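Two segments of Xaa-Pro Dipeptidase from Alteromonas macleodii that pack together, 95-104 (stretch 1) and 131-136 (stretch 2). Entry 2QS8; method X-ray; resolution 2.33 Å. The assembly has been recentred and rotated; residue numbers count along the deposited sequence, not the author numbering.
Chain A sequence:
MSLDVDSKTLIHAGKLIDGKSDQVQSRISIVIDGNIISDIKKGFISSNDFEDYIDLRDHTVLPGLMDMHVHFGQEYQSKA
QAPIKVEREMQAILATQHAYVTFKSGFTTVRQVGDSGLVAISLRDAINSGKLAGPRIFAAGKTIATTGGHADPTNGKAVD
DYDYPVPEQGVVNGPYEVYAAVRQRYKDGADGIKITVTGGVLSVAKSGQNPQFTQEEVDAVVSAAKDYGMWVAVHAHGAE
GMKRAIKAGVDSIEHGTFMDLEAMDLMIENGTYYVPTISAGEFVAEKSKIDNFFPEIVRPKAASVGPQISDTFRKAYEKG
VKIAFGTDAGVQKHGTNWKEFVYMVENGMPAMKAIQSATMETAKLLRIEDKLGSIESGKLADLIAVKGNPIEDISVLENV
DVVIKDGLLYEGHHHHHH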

# COMPACT_ATOMS: atom_id res chain seq x y z
N ALA A 95 27.95 -11.35 21.03
CA ALA A 95 27.95 -9.90 21.17
C ALA A 95 28.47 -9.49 22.54
O ALA A 95 29.18 -8.49 22.66
CB ALA A 95 26.56 -9.34 20.92
N THR A 96 28.13 -10.25 23.58
CA THR A 96 28.61 -9.89 24.92
C THR A 96 30.13 -9.81 24.91
O THR A 96 30.69 -8.86 25.45
CB THR A 96 28.16 -10.90 26.01
OG1 THR A 96 28.74 -12.18 25.77
CG2 THR A 96 26.63 -11.01 26.04
N GLN A 97 30.79 -10.78 24.28
CA GLN A 97 32.26 -10.81 24.20
C GLN A 97 32.82 -9.72 23.28
O GLN A 97 33.82 -9.08 23.59
CB GLN A 97 32.76 -12.18 23.72
CG GLN A 97 32.24 -13.32 24.57
CD GLN A 97 32.49 -13.10 26.06
OE1 GLN A 97 33.63 -13.10 26.51
NE2 GLN A 97 31.41 -12.90 26.82
N HIS A 98 32.16 -9.51 22.15
CA HIS A 98 32.59 -8.51 21.20
C HIS A 98 32.57 -7.13 21.86
O HIS A 98 33.48 -6.33 21.68
CB HIS A 98 31.68 -8.50 19.98
CG HIS A 98 31.76 -9.76 19.17
ND1 HIS A 98 30.80 -10.10 18.23
CD2 HIS A 98 32.70 -10.72 19.11
CE1 HIS A 98 31.16 -11.22 17.64
NE2 HIS A 98 32.31 -11.63 18.15
N ALA A 99 31.52 -6.87 22.63
CA ALA A 99 31.37 -5.59 23.29
C ALA A 99 32.42 -5.40 24.37
O ALA A 99 33.01 -4.34 24.50
CB ALA A 99 29.98 -5.47 23.90
N TYR A 100 32.64 -6.45 25.16
CA TYR A 100 33.61 -6.36 26.22
C TYR A 100 35.05 -6.10 25.73
O TYR A 100 35.75 -5.26 26.30
CB TYR A 100 33.58 -7.62 27.08
CG TYR A 100 34.48 -7.49 28.27
CD1 TYR A 100 34.22 -6.54 29.26
CD2 TYR A 100 35.63 -8.27 28.39
CE1 TYR A 100 35.09 -6.35 30.33
CE2 TYR A 100 36.52 -8.08 29.45
CZ TYR A 100 36.24 -7.13 30.41
OH TYR A 100 37.11 -6.94 31.46
N VAL A 101 35.49 -6.82 24.70
CA VAL A 101 36.84 -6.60 24.21
C VAL A 101 37.00 -5.21 23.59
O VAL A 101 38.09 -4.64 23.61
CB VAL A 101 37.26 -7.67 23.15
CG1 VAL A 101 37.15 -9.07 23.74
CG2 VAL A 101 36.42 -7.53 21.89
N THR A 102 35.92 -4.68 23.04
CA THR A 102 35.95 -3.36 22.42
C THR A 102 36.05 -2.31 23.52
O THR A 102 36.76 -1.31 23.39
CB THR A 102 34.68 -3.12 21.58
OG1 THR A 102 34.62 -4.07 20.51
CG2 THR A 102 34.69 -1.71 21.00
N PHE A 103 35.31 -2.56 24.59
CA PHE A 103 35.26 -1.68 25.75
C PHE A 103 36.62 -1.69 26.42
O PHE A 103 37.17 -0.64 26.75
CB PHE A 103 34.16 -2.18 26.69
CG PHE A 103 34.07 -1.43 27.99
CD1 PHE A 103 33.84 -0.06 28.02
CD2 PHE A 103 34.17 -2.11 29.20
CE1 PHE A 103 33.71 0.62 29.23
CE2 PHE A 103 34.04 -1.44 30.41
CZ PHE A 103 33.81 -0.07 30.43
N LYS A 104 37.18 -2.88 26.61
CA LYS A 104 38.48 -3.04 27.24
C LYS A 104 39.61 -2.41 26.42
O LYS A 104 40.65 -2.08 26.97
CB LYS A 104 38.75 -4.52 27.48
CG LYS A 104 40.15 -4.85 27.99
CD LYS A 104 40.36 -6.36 28.05
CE LYS A 104 41.79 -6.74 28.45
NZ LYS A 104 42.01 -8.22 28.43
N LYS A 131 23.76 -5.50 34.27
CA LYS A 131 23.78 -6.96 34.20
C LYS A 131 25.17 -7.47 33.81
O LYS A 131 25.56 -8.58 34.18
CB LYS A 131 22.73 -7.46 33.21
CG LYS A 131 21.33 -6.92 33.45
CD LYS A 131 20.80 -7.30 34.84
CE LYS A 131 19.47 -6.63 35.12
NZ LYS A 131 18.43 -6.97 34.09
N LEU A 132 25.90 -6.66 33.05
CA LEU A 132 27.25 -7.02 32.63
C LEU A 132 27.99 -5.76 32.19
O LEU A 132 27.39 -4.71 31.97
CB LEU A 132 27.23 -8.05 31.49
CG LEU A 132 26.80 -7.56 30.10
CD1 LEU A 132 27.15 -8.59 29.06
CD2 LEU A 132 25.31 -7.30 30.10
N ALA A 133 29.31 -5.88 32.05
CA ALA A 133 30.13 -4.76 31.64
C ALA A 133 30.20 -4.60 30.12
O ALA A 133 30.14 -5.58 29.37
CB ALA A 133 31.51 -4.92 32.21
N GLY A 134 30.33 -3.36 29.69
CA GLY A 134 30.40 -3.05 28.27
C GLY A 134 30.39 -1.55 28.04
O GLY A 134 30.33 -0.77 28.99
N PRO A 135 30.45 -1.11 26.79
CA PRO A 135 30.44 0.33 26.49
C PRO A 135 29.02 0.87 26.49
O PRO A 135 28.06 0.11 26.64
CB PRO A 135 31.07 0.38 25.11
CG PRO A 135 30.45 -0.84 24.46
CD PRO A 135 30.54 -1.90 25.55
N ARG A 136 28.89 2.18 26.35
CA ARG A 136 27.57 2.79 26.27
C ARG A 136 27.17 2.50 24.83
O ARG A 136 27.89 2.86 23.90
CB ARG A 136 27.64 4.31 26.49
CG ARG A 136 28.02 4.73 27.89
CD ARG A 136 28.27 6.24 27.97
NE ARG A 136 28.92 6.60 29.23
CZ ARG A 136 28.31 6.66 30.41
NH1 ARG A 136 27.01 6.39 30.51
NH2 ARG A 136 28.99 6.96 31.49

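The contact between the helix to which the first stretch belongs and the second stretch, which has no regular helix and runs extended from Leu132, is made by van der Waals packing. No hydrogen bond crosses it, and the surface buried, both sides summed, is a modest 325 Å². The backbones nevertheless come close: the CA atoms of Tyr100 and Gly134 lie 5.0 Å apart, and those of Phe103 and Pro135 5.3 Å.

Apolar side-chain contacts centre on Pro135, which loses 61 Å² to the helix. Pro135 CD is 3.8 Å from CB of Phe103 and 4.0 Å from CB of Ala99, so the proline ring meets two residues one helical turn apart. Both helix residues direct their CA-to-CB bonds toward the loop, and the ring also comes near the backbone: Pro135 CD stands 3.6 Å from Ala99 O. Ala99 O already accepts a hydrogen bond from Phe103 N at 2.9 Å and a weak one from Thr102 N at 3.3 Å; its approach to the proline carbon is a packing contact.

Toward the start of the helical stretch, the methyl CG2 of Thr96 touches CD1 of Leu132 at 3.9 Å. The polar branch of Thr96 is engaged separately, since OG1 accepts a hydrogen bond from NE2 of Gln97 (3.0 Å between the two atoms, N-H...acceptor angle 158°). Tyr100 adds a looser apolar contact, its CE1 lying 4.3 Å from CB of Ala133.

Contacts between aromatic rings and backbone form a second group. The Phe103 ring, with chi1 at 175° (t), has the carbonyl oxygen of Gly134 over one face; the closest pair is Phe103 CE1 to Gly134 O, 3.7 Å. The same ring continues along the backbone to Pro135, where CD1 of Phe103 is 3.7 Å from CA of Pro135. Around Tyr100 the approach is oblique and longer, with CD1 of Tyr100 4.2 Å from O of Ala133.

Gly134 contributes backbone alone, yet 36 Å² of it is covered by the helix. An ideal CB placed on Gly134 would point away from the helix and lie 4.1 Å from Ala99 CB, so the helix would not be the obstacle. The clash would come within the loop, where an ideal Gly134 CB would be 3.0 Å from Pro135 CD, in this fully extended conformation (phi/psi 174/-180°).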